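Local coordinates for Ras GTPase-activating-like protein IQGAP2 (Homo sapiens, PDB 5CJP) that belongs to the IQGAP scaffold family and carries a Ras-GAP-related domain that probably binds Rho-family GTPases without activating their GTP hydrolysis, at residues 18-21 with 22-26. Numbering follows the deposited sequence.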
ATOM      1  N   PHE E  18     -10.672  13.773  -8.265  1.00 39.78           N
ATOM      2  CA  PHE E  18     -10.642  12.915  -7.102  1.00 40.17           C
ATOM      3  C   PHE E  18     -12.035  12.648  -6.563  1.00 36.06           C
ATOM      4  O   PHE E  18     -12.346  11.546  -6.138  1.00 34.05           O
ATOM      5  CB  PHE E  18      -9.731  13.537  -6.052  1.00 46.59           C
ATOM      6  CG  PHE E  18      -8.297  13.584  -6.473  1.00 53.12           C
ATOM      7  CD1 PHE E  18      -7.914  13.151  -7.740  1.00 56.19           C
ATOM      8  CD2 PHE E  18      -7.321  14.021  -5.595  1.00 57.31           C
ATOM      9  CE1 PHE E  18      -6.583  13.147  -8.124  1.00 58.56           C
ATOM     10  CE2 PHE E  18      -5.983  14.020  -5.971  1.00 60.74           C
ATOM     11  CZ  PHE E  18      -5.612  13.583  -7.236  1.00 60.21           C
ATOM     12  N   TYR E  19     -12.876  13.668  -6.597  1.00 35.39           N
ATOM     13  CA  TYR E  19     -14.245  13.550  -6.121  1.00 33.31           C
ATOM     14  C   TYR E  19     -15.046  12.530  -6.950  1.00 31.26           C
ATOM     15  O   TYR E  19     -15.663  11.632  -6.411  1.00 28.71           O
ATOM     16  CB  TYR E  19     -14.917  14.923  -6.191  1.00 34.17           C
ATOM     17  CG  TYR E  19     -16.394  14.871  -5.902  1.00 35.49           C
ATOM     18  CD1 TYR E  19     -16.861  14.430  -4.667  1.00 35.51           C
ATOM     19  CD2 TYR E  19     -17.331  15.248  -6.868  1.00 36.30           C
ATOM     20  CE1 TYR E  19     -18.224  14.366  -4.394  1.00 39.45           C
ATOM     21  CE2 TYR E  19     -18.702  15.194  -6.608  1.00 38.31           C
ATOM     22  CZ  TYR E  19     -19.146  14.750  -5.372  1.00 41.31           C
ATOM     23  OH  TYR E  19     -20.503  14.676  -5.106  1.00 45.26           O
ATOM     24  N   LEU E  20     -15.043  12.686  -8.263  1.00 30.19           N
ATOM     25  CA  LEU E  20     -15.758  11.768  -9.122  1.00 32.72           C
ATOM     26  C   LEU E  20     -15.214  10.347  -9.017  1.00 36.23           C
ATOM     27  O   LEU E  20     -15.978   9.383  -9.007  1.00 35.45           O
ATOM     28  CB  LEU E  20     -15.693  12.255 -10.567  1.00 32.00           C
ATOM     29  CG  LEU E  20     -16.418  13.595 -10.783  1.00 30.50           C
ATOM     30  CD1 LEU E  20     -16.372  13.988 -12.250  1.00 28.71           C
ATOM     31  CD2 LEU E  20     -17.868  13.459 -10.304  1.00 32.56           C
ATOM     32  N   LEU E  21     -13.897  10.203  -8.928  1.00 40.91           N
ATOM     33  CA  LEU E  21     -13.317   8.870  -8.808  1.00 43.86           C
ATOM     34  C   LEU E  21     -13.894   8.068  -7.646  1.00 45.13           C
ATOM     35  O   LEU E  21     -14.140   6.873  -7.787  1.00 46.89           O
ATOM     36  CB  LEU E  21     -11.810   8.953  -8.628  1.00 43.92           C
ATOM     37  CG  LEU E  21     -10.981   8.823  -9.895  1.00 44.34           C
ATOM     38  CD1 LEU E  21      -9.518   9.013  -9.543  1.00 42.29           C
ATOM     39  CD2 LEU E  21     -11.215   7.463 -10.517  1.00 42.32           C
ATOM     40  N   GLN E  22     -14.103   8.726  -6.507  1.00 43.07           N
ATOM     41  CA  GLN E  22     -14.625   8.081  -5.299  1.00 43.57           C
ATOM     42  C   GLN E  22     -16.137   8.154  -5.115  1.00 44.00           C
ATOM     43  O   GLN E  22     -16.740   7.295  -4.466  1.00 42.94           O
ATOM     44  CB  GLN E  22     -13.993   8.722  -4.051  1.00 43.00           C
ATOM     45  CG  GLN E  22     -12.470   8.610  -3.988  1.00 45.05           C
ATOM     46  CD  GLN E  22     -11.853   9.568  -2.986  1.00 45.33           C
ATOM     47  OE1 GLN E  22     -11.992   9.401  -1.762  1.00 45.33           O
ATOM     48  NE2 GLN E  22     -11.174  10.587  -3.500  1.00 41.39           N
ATOM     49  N   THR E  23     -16.746   9.174  -5.694  1.00 42.29           N
ATOM     50  CA  THR E  23     -18.158   9.417  -5.479  1.00 43.69           C
ATOM     51  C   THR E  23     -19.075   9.163  -6.655  1.00 41.58           C
ATOM     52  O   THR E  23     -20.271   8.897  -6.460  1.00 39.88           O
ATOM     53  CB  THR E  23     -18.330  10.882  -4.988  1.00 43.43           C
ATOM     54  OG1 THR E  23     -17.608  11.040  -3.765  1.00 48.71           O
ATOM     55  CG2 THR E  23     -19.755  11.225  -4.730  1.00 48.65           C
ATOM     56  N   ASN E  24     -18.519   9.238  -7.860  1.00 37.92           N
ATOM     57  CA  ASN E  24     -19.323   9.076  -9.053  1.00 34.61           C
ATOM     58  C   ASN E  24     -18.489   8.616 -10.254  1.00 30.42           C
ATOM     59  O   ASN E  24     -18.338   9.333 -11.243  1.00 26.92           O
ATOM     60  CB  ASN E  24     -20.009  10.410  -9.320  1.00 38.41           C
ATOM     61  CG  ASN E  24     -21.081  10.320 -10.374  1.00 41.30           C
ATOM     62  OD1 ASN E  24     -21.379   9.239 -10.883  1.00 44.99           O
ATOM     63  ND2 ASN E  24     -21.672  11.464 -10.710  1.00 38.98           N
ATOM     64  N   PRO E  25     -17.918   7.406 -10.168  1.00 27.32           N
ATOM     65  CA  PRO E  25     -17.102   6.892 -11.279  1.00 28.53           C
ATOM     66  C   PRO E  25     -17.889   6.719 -12.578  1.00 30.63           C
ATOM     67  O   PRO E  25     -17.345   6.898 -13.679  1.00 28.75           O
ATOM     68  CB  PRO E  25     -16.524   5.581 -10.731  1.00 28.39           C
ATOM     69  CG  PRO E  25     -17.452   5.213  -9.568  1.00 26.68           C
ATOM     70  CD  PRO E  25     -17.869   6.519  -8.987  1.00 25.65           C
ATOM     71  N   LEU E  26     -19.175   6.401 -12.454  1.00 32.93           N
ATOM     72  CA  LEU E  26     -20.011   6.250 -13.643  1.00 35.70           C
ATOM     73  C   LEU E  26     -20.002   7.516 -14.478  1.00 34.71           C
ATOM     74  O   LEU E  26     -19.904   7.466 -15.714  1.00 36.24           O
ATOM     75  CB  LEU E  26     -21.443   5.925 -13.255  1.00 36.78           C
ATOM     76  CG  LEU E  26     -21.653   4.546 -12.649  1.00 39.00           C
ATOM     77  CD1 LEU E  26     -23.108   4.430 -12.243  1.00 41.97           C
ATOM     78  CD2 LEU E  26     -21.276   3.462 -13.650  1.00 35.55           C
TER
HETATM   79  O   HOH W   1     -21.279  13.943  -8.406  1.00 43.67           O
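Thr23 lies one helical turn after Tyr19 and meets its ring at an oblique angle: the methyl CG2 of Thr23 is 3.5 Å from CE1 of Tyr19, with CZ and OH of the same ring also in contact. Tyr19 reaches this position because its CG is anti to the backbone N (chi1 172°), which carries the ring along the helix toward the next turn. The main chain here is still helical, Thr23 N donating to Tyr19 O at 2.8 Å. One residue earlier, the side-chain amide of Gln22 bonds to the carbonyl four residues back, with Gln22 NE2 3.0 Å from Phe18 O. The amide approaches from above the carbonyl plane, 56° out of it. The bond is also bent, its N-H...O angle being 136°. The backbone N of Gln22 adds a weak bond to the same oxygen.

Next to this turn the helix ends. Asn24 N closes the final i to i+4 bond here, 2.8 Å from Leu20 O, and Asn24 then leaves helical phi/psi. Pro25 N also lies close to Leu20 O, yet has no hydrogen to offer. Alongside, CD2 of Leu20 packs against CB of Asn24 at 3.9 Å.

Around this shell, Gln22 NE2 also donates to Ile339 O of strand 337-343, Tyr338 of that strand meets the Tyr19 ring, and Leu20 and Leu21 pack on Leu28 of helix 25-34. Asn24 OD1 accepts from Tyr27 N, making Asn24 the N-cap of helix 25-34.

The chemistry is that of a helix-to-helix junction: Asn24 leaves helical phi/psi and Pro25 offers no N-H, so helix 7-23 stops, while the Asn24 side chain caps helix 25-34 and the Gln22 amide, shared between two carbonyls, ties the last turn to the strand.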